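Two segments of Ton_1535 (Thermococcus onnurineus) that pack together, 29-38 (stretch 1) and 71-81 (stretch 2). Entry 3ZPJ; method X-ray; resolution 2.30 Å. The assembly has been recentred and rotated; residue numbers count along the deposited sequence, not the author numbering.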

ATOM      1  N   PRO A  29      29.975   2.642   6.278  1.00 44.56           N
ATOM      2  CA  PRO A  29      29.806   3.171   4.913  1.00 46.06           C
ATOM      3  C   PRO A  29      28.365   3.196   4.449  1.00 48.46           C
ATOM      4  O   PRO A  29      27.883   4.211   3.931  1.00 47.49           O
ATOM      5  CB  PRO A  29      30.586   2.167   4.061  1.00 44.40           C
ATOM      6  CG  PRO A  29      31.698   1.762   4.955  1.00 47.25           C
ATOM      7  CD  PRO A  29      31.100   1.695   6.349  1.00 42.64           C
ATOM      8  N   ILE A  30      27.684   2.071   4.610  1.00 46.52           N
ATOM      9  CA  ILE A  30      26.273   2.017   4.291  1.00 45.55           C
ATOM     10  C   ILE A  30      25.507   3.077   5.082  1.00 44.93           C
ATOM     11  O   ILE A  30      24.637   3.758   4.544  1.00 46.76           O
ATOM     12  CB  ILE A  30      25.710   0.616   4.526  1.00 44.42           C
ATOM     13  CG1 ILE A  30      26.103  -0.282   3.357  1.00 34.24           C
ATOM     14  CG2 ILE A  30      24.190   0.652   4.656  1.00 35.82           C
ATOM     15  CD1 ILE A  30      25.882  -1.728   3.630  1.00 44.42           C
ATOM     16  N   GLU A  31      25.871   3.251   6.345  1.00 45.62           N
ATOM     17  CA  GLU A  31      25.259   4.280   7.166  1.00 49.25           C
ATOM     18  C   GLU A  31      25.594   5.683   6.636  1.00 45.44           C
ATOM     19  O   GLU A  31      24.736   6.559   6.596  1.00 44.57           O
ATOM     20  CB  GLU A  31      25.689   4.116   8.622  1.00 63.71           C
ATOM     21  CG  GLU A  31      24.872   4.932   9.604  1.00 74.31           C
ATOM     22  CD  GLU A  31      23.436   4.462   9.703  1.00 71.03           C
ATOM     23  OE1 GLU A  31      23.145   3.325   9.267  1.00 57.16           O
ATOM     24  OE2 GLU A  31      22.602   5.236  10.220  1.00 75.24           O
ATOM     25  N   GLN A  32      26.832   5.887   6.198  1.00 37.72           N
ATOM     26  CA  GLN A  32      27.202   7.155   5.561  1.00 40.01           C
ATOM     27  C   GLN A  32      26.334   7.443   4.337  1.00 40.72           C
ATOM     28  O   GLN A  32      25.994   8.584   4.071  1.00 49.43           O
ATOM     29  CB  GLN A  32      28.680   7.159   5.164  1.00 31.24           C
ATOM     30  CG  GLN A  32      29.628   7.107   6.342  1.00 37.25           C
ATOM     31  CD  GLN A  32      31.072   7.137   5.908  1.00 44.70           C
ATOM     32  OE1 GLN A  32      31.374   6.887   4.747  1.00 54.47           O
ATOM     33  NE2 GLN A  32      31.974   7.447   6.834  1.00 39.70           N
ATOM     34  N   VAL A  33      25.968   6.394   3.605  1.00 35.72           N
ATOM     35  CA  VAL A  33      25.240   6.546   2.363  1.00 35.16           C
ATOM     36  C   VAL A  33      23.773   6.842   2.635  1.00 40.04           C
ATOM     37  O   VAL A  33      23.177   7.687   1.962  1.00 42.90           O
ATOM     38  CB  VAL A  33      25.397   5.290   1.474  1.00 37.89           C
ATOM     39  CG1 VAL A  33      24.546   5.395   0.224  1.00 47.68           C
ATOM     40  CG2 VAL A  33      26.832   5.119   1.096  1.00 41.40           C
ATOM     41  N   GLN A  34      23.208   6.122   3.607  1.00 35.46           N
ATOM     42  CA  GLN A  34      21.907   6.426   4.195  1.00 47.78           C
ATOM     43  C   GLN A  34      21.796   7.893   4.585  1.00 48.30           C
ATOM     44  O   GLN A  34      20.827   8.568   4.253  1.00 44.04           O
ATOM     45  CB  GLN A  34      21.693   5.603   5.472  1.00 50.67           C
ATOM     46  CG  GLN A  34      21.521   4.119   5.266  1.00 68.25           C
ATOM     47  CD  GLN A  34      20.120   3.762   4.833  1.00 77.68           C
ATOM     48  OE1 GLN A  34      19.371   4.619   4.352  1.00 80.81           O
ATOM     49  NE2 GLN A  34      19.748   2.490   5.007  1.00 73.60           N
ATOM     50  N   VAL A  35      22.780   8.379   5.324  1.00 45.69           N
ATOM     51  CA  VAL A  35      22.709   9.740   5.801  1.00 42.91           C
ATOM     52  C   VAL A  35      22.780  10.688   4.617  1.00 46.29           C
ATOM     53  O   VAL A  35      21.931  11.576   4.470  1.00 43.60           O
ATOM     54  CB  VAL A  35      23.823  10.032   6.809  1.00 49.07           C
ATOM     55  CG1 VAL A  35      23.873  11.512   7.140  1.00 46.67           C
ATOM     56  CG2 VAL A  35      23.592   9.218   8.062  1.00 52.47           C
ATOM     57  N   LEU A  36      23.779  10.483   3.761  1.00 44.01           N
ATOM     58  CA  LEU A  36      23.994  11.382   2.635  1.00 41.91           C
ATOM     59  C   LEU A  36      22.723  11.493   1.807  1.00 47.33           C
ATOM     60  O   LEU A  36      22.258  12.596   1.510  1.00 50.43           O
ATOM     61  CB  LEU A  36      25.175  10.926   1.781  1.00 37.85           C
ATOM     62  CG  LEU A  36      26.553  11.072   2.433  1.00 39.32           C
ATOM     63  CD1 LEU A  36      27.598  10.254   1.687  1.00 50.33           C
ATOM     64  CD2 LEU A  36      26.973  12.527   2.490  1.00 46.44           C
ATOM     65  N   THR A  37      22.127  10.349   1.487  1.00 48.92           N
ATOM     66  CA  THR A  37      20.959  10.346   0.618  1.00 53.57           C
ATOM     67  C   THR A  37      19.702  10.942   1.264  1.00 54.17           C
ATOM     68  O   THR A  37      18.859  11.500   0.572  1.00 55.20           O
ATOM     69  CB  THR A  37      20.674   8.945   0.022  1.00 44.21           C
ATOM     70  OG1 THR A  37      20.622   7.974   1.061  1.00 36.97           O
ATOM     71  CG2 THR A  37      21.763   8.551  -0.955  1.00 48.27           C
ATOM     72  N   LYS A  38      19.599  10.832   2.586  1.00 59.04           N
ATOM     73  CA  LYS A  38      18.459  11.355   3.339  1.00 55.70           C
ATOM     74  C   LYS A  38      18.516  12.875   3.417  1.00 52.86           C
ATOM     75  O   LYS A  38      17.493  13.548   3.509  1.00 56.96           O
ATOM     76  CB  LYS A  38      18.463  10.767   4.750  1.00 62.54           C
ATOM     77  CG  LYS A  38      17.128  10.813   5.479  1.00 68.59           C
ATOM     78  CD  LYS A  38      17.194   9.956   6.745  1.00 76.19           C
ATOM     79  CE  LYS A  38      17.642   8.530   6.411  1.00 78.35           C
ATOM     80  NZ  LYS A  38      17.913   7.702   7.615  1.00 78.67           N
ATOM     81  N   ALA A  71      27.682  -7.627  -1.012  1.00 41.69           N
ATOM     82  CA  ALA A  71      26.412  -7.360  -0.342  1.00 36.08           C
ATOM     83  C   ALA A  71      26.290  -5.898   0.032  1.00 37.87           C
ATOM     84  O   ALA A  71      25.243  -5.283  -0.182  1.00 45.76           O
ATOM     85  CB  ALA A  71      26.249  -8.236   0.904  1.00 30.30           C
ATOM     86  N   ASN A  72      27.347  -5.335   0.614  1.00 39.04           N
ATOM     87  CA  ASN A  72      27.289  -3.939   1.053  1.00 48.84           C
ATOM     88  C   ASN A  72      27.116  -2.995  -0.131  1.00 37.32           C
ATOM     89  O   ASN A  72      26.333  -2.051  -0.081  1.00 50.64           O
ATOM     90  CB  ASN A  72      28.533  -3.554   1.863  1.00 45.67           C
ATOM     91  CG  ASN A  72      28.555  -4.184   3.244  1.00 49.98           C
ATOM     92  OD1 ASN A  72      27.516  -4.496   3.810  1.00 56.82           O
ATOM     93  ND2 ASN A  72      29.755  -4.394   3.784  1.00 58.70           N
ATOM     94  N   LYS A  73      27.852  -3.285  -1.195  1.00 34.34           N
ATOM     95  CA  LYS A  73      27.832  -2.492  -2.411  1.00 42.40           C
ATOM     96  C   LYS A  73      26.449  -2.499  -3.012  1.00 39.52           C
ATOM     97  O   LYS A  73      25.950  -1.476  -3.480  1.00 37.65           O
ATOM     98  CB  LYS A  73      28.805  -3.097  -3.418  1.00 37.58           C
ATOM     99  CG  LYS A  73      29.548  -2.084  -4.277  1.00 45.42           C
ATOM    100  CD  LYS A  73      30.720  -2.757  -5.019  1.00 49.43           C
ATOM    101  CE  LYS A  73      31.543  -1.756  -5.820  1.00 51.63           C
ATOM    102  NZ  LYS A  73      32.485  -1.027  -4.916  1.00 62.10           N
ATOM    103  N   ALA A  74      25.853  -3.685  -3.005  1.00 35.25           N
ATOM    104  CA  ALA A  74      24.533  -3.893  -3.563  1.00 42.48           C
ATOM    105  C   ALA A  74      23.528  -3.035  -2.816  1.00 37.22           C
ATOM    106  O   ALA A  74      22.699  -2.378  -3.441  1.00 41.14           O
ATOM    107  CB  ALA A  74      24.149  -5.358  -3.499  1.00 37.28           C
ATOM    108  N   VAL A  75      23.614  -3.024  -1.486  1.00 31.24           N
ATOM    109  CA  VAL A  75      22.681  -2.227  -0.700  1.00 38.75           C
ATOM    110  C   VAL A  75      22.944  -0.751  -0.946  1.00 45.57           C
ATOM    111  O   VAL A  75      22.014   0.022  -1.154  1.00 40.45           O
ATOM    112  CB  VAL A  75      22.752  -2.545   0.805  1.00 43.67           C
ATOM    113  CG1 VAL A  75      21.742  -1.702   1.559  1.00 43.74           C
ATOM    114  CG2 VAL A  75      22.453  -4.024   1.047  1.00 39.94           C
ATOM    115  N   ALA A  76      24.217  -0.368  -0.965  1.00 43.05           N
ATOM    116  CA  ALA A  76      24.562   1.032  -1.179  1.00 47.31           C
ATOM    117  C   ALA A  76      24.039   1.545  -2.529  1.00 47.72           C
ATOM    118  O   ALA A  76      23.402   2.606  -2.604  1.00 42.81           O
ATOM    119  CB  ALA A  76      26.059   1.236  -1.067  1.00 33.76           C
ATOM    120  N   TYR A  77      24.302   0.776  -3.580  1.00 33.07           N
ATOM    121  CA  TYR A  77      23.795   1.084  -4.911  1.00 38.40           C
ATOM    122  C   TYR A  77      22.261   1.173  -4.923  1.00 41.10           C
ATOM    123  O   TYR A  77      21.685   1.995  -5.640  1.00 40.74           O
ATOM    124  CB  TYR A  77      24.249   0.016  -5.903  1.00 38.51           C
ATOM    125  CG  TYR A  77      25.686   0.128  -6.359  1.00 42.12           C
ATOM    126  CD1 TYR A  77      26.352   1.350  -6.362  1.00 43.24           C
ATOM    127  CD2 TYR A  77      26.371  -0.989  -6.816  1.00 45.04           C
ATOM    128  CE1 TYR A  77      27.662   1.447  -6.796  1.00 44.52           C
ATOM    129  CE2 TYR A  77      27.686  -0.904  -7.254  1.00 44.10           C
ATOM    130  CZ  TYR A  77      28.327   0.314  -7.242  1.00 51.43           C
ATOM    131  OH  TYR A  77      29.633   0.393  -7.680  1.00 60.89           O
ATOM    132  N   SER A  78      21.604   0.332  -4.125  1.00 32.40           N
ATOM    133  CA  SER A  78      20.138   0.354  -4.028  1.00 33.49           C
ATOM    134  C   SER A  78      19.647   1.630  -3.391  1.00 33.69           C
ATOM    135  O   SER A  78      18.691   2.246  -3.868  1.00 45.21           O
ATOM    136  CB  SER A  78      19.622  -0.822  -3.209  1.00 34.69           C
ATOM    137  OG  SER A  78      19.856  -2.031  -3.883  1.00 42.51           O
ATOM    138  N   ILE A  79      20.300   2.014  -2.299  1.00 33.54           N
ATOM    139  CA  ILE A  79      19.998   3.270  -1.616  1.00 36.42           C
ATOM    140  C   ILE A  79      20.136   4.462  -2.565  1.00 46.82           C
ATOM    141  O   ILE A  79      19.238   5.297  -2.680  1.00 49.07           O
ATOM    142  CB  ILE A  79      20.881   3.426  -0.383  1.00 36.11           C
ATOM    143  CG1 ILE A  79      20.653   2.219   0.541  1.00 35.34           C
ATOM    144  CG2 ILE A  79      20.597   4.754   0.345  1.00 35.87           C
ATOM    145  CD1 ILE A  79      21.393   2.282   1.858  1.00 27.89           C
ATOM    146  N   ILE A  80      21.245   4.507  -3.284  1.00 46.83           N
ATOM    147  CA  ILE A  80      21.468   5.550  -4.271  1.00 45.41           C
ATOM    148  C   ILE A  80      20.401   5.499  -5.365  1.00 42.53           C
ATOM    149  O   ILE A  80      19.893   6.532  -5.808  1.00 39.57           O
ATOM    150  CB  ILE A  80      22.874   5.392  -4.878  1.00 42.30           C
ATOM    151  CG1 ILE A  80      23.925   5.725  -3.806  1.00 34.63           C
ATOM    152  CG2 ILE A  80      23.021   6.240  -6.134  1.00 30.64           C
ATOM    153  CD1 ILE A  80      25.337   5.327  -4.165  1.00 36.03           C
ATOM    154  N   ALA A  81      20.057   4.284  -5.775  1.00 43.21           N
ATOM    155  CA  ALA A  81      19.106   4.063  -6.868  1.00 48.11           C
ATOM    156  C   ALA A  81      17.704   4.578  -6.571  1.00 43.20           C
ATOM    157  O   ALA A  81      17.097   5.216  -7.414  1.00 46.77           O
ATOM    158  CB  ALA A  81      19.043   2.589  -7.230  1.00 44.83           C
TER

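Residues 29-38 and 71-81 are both helical and run side by side in the same direction, their axes 1° from parallel and 9.7 Å apart at closest approach. The backbones come nearest at Ile30 and Ala76, whose CA atoms lie 5.8 Å apart; the methyl side chain of Ala76, directed sideways, takes up little space at this point. Farther along, the CA atoms of Gln34 and Ile79, and those of Thr37 and Ile80, are each separated by 6.9 Å. Together the two surfaces bury 394 Å².

Apolar packing dominates the contact, and Ile79 is its centre. Its side chain points toward the first helix and sits as a knob in the hole formed by Ile30, Val33, Gln34 and Thr37, four residues spaced so that they line one face of a helix. In the m,t rotamer, Ile79 sends CD1 to within 4.3 Å of Ile30 CG2, while its CG2 lies 4.0 Å from Val33 CG1. The same Val33 CG1 is 4.1 Å from Ile80 CG1 and 4.1 Å from the carbonyl atom Ala76 O, so the short, branched valine fits close to the opposing backbone. Ile30, also m,t, covers the earlier part of the contact, where its CD1 packs 4.3 Å from Val75 CB. Ile30 and Ile79 contribute the largest covered areas, 90 and 92 Å².

Polar side chains join this packing through van der Waals contact, and no hydrogen bond crosses between the helices. Ile30 CD1 approaches Asn72 OD1 to 3.2 Å, a close meeting of a methyl group with an amide oxygen. The CA-to-CB bond of Gln34 points away from the second helix, but with chi1 and chi2 both m the side chain folds back, placing its CD 3.6 Å from Ile79 CD1. The amide thus lies against the isoleucine methyl at the margin of the apolar patch.

Hydrogen bonding instead acts within each helix. Thr37, with chi1 in p, donates from OG1 to Val33 O at 2.7 Å, which satisfies a buried hydroxyl on its own helix even as OG1 lies 3.3 Å from Ile79 CG2. Its methyl group faces the neighbouring backbone, with Thr37 CG2 4.5 Å from Ile80 CA. Threonine therefore suits this buried position, combining an internally bonded hydroxyl with an apolar surface. Regular backbone bonds, such as Thr37 N to Val33 O at 2.9 Å and Ile79 N to Val75 O at 2.9 Å, maintain the helical spacing that presents these side chains to one another.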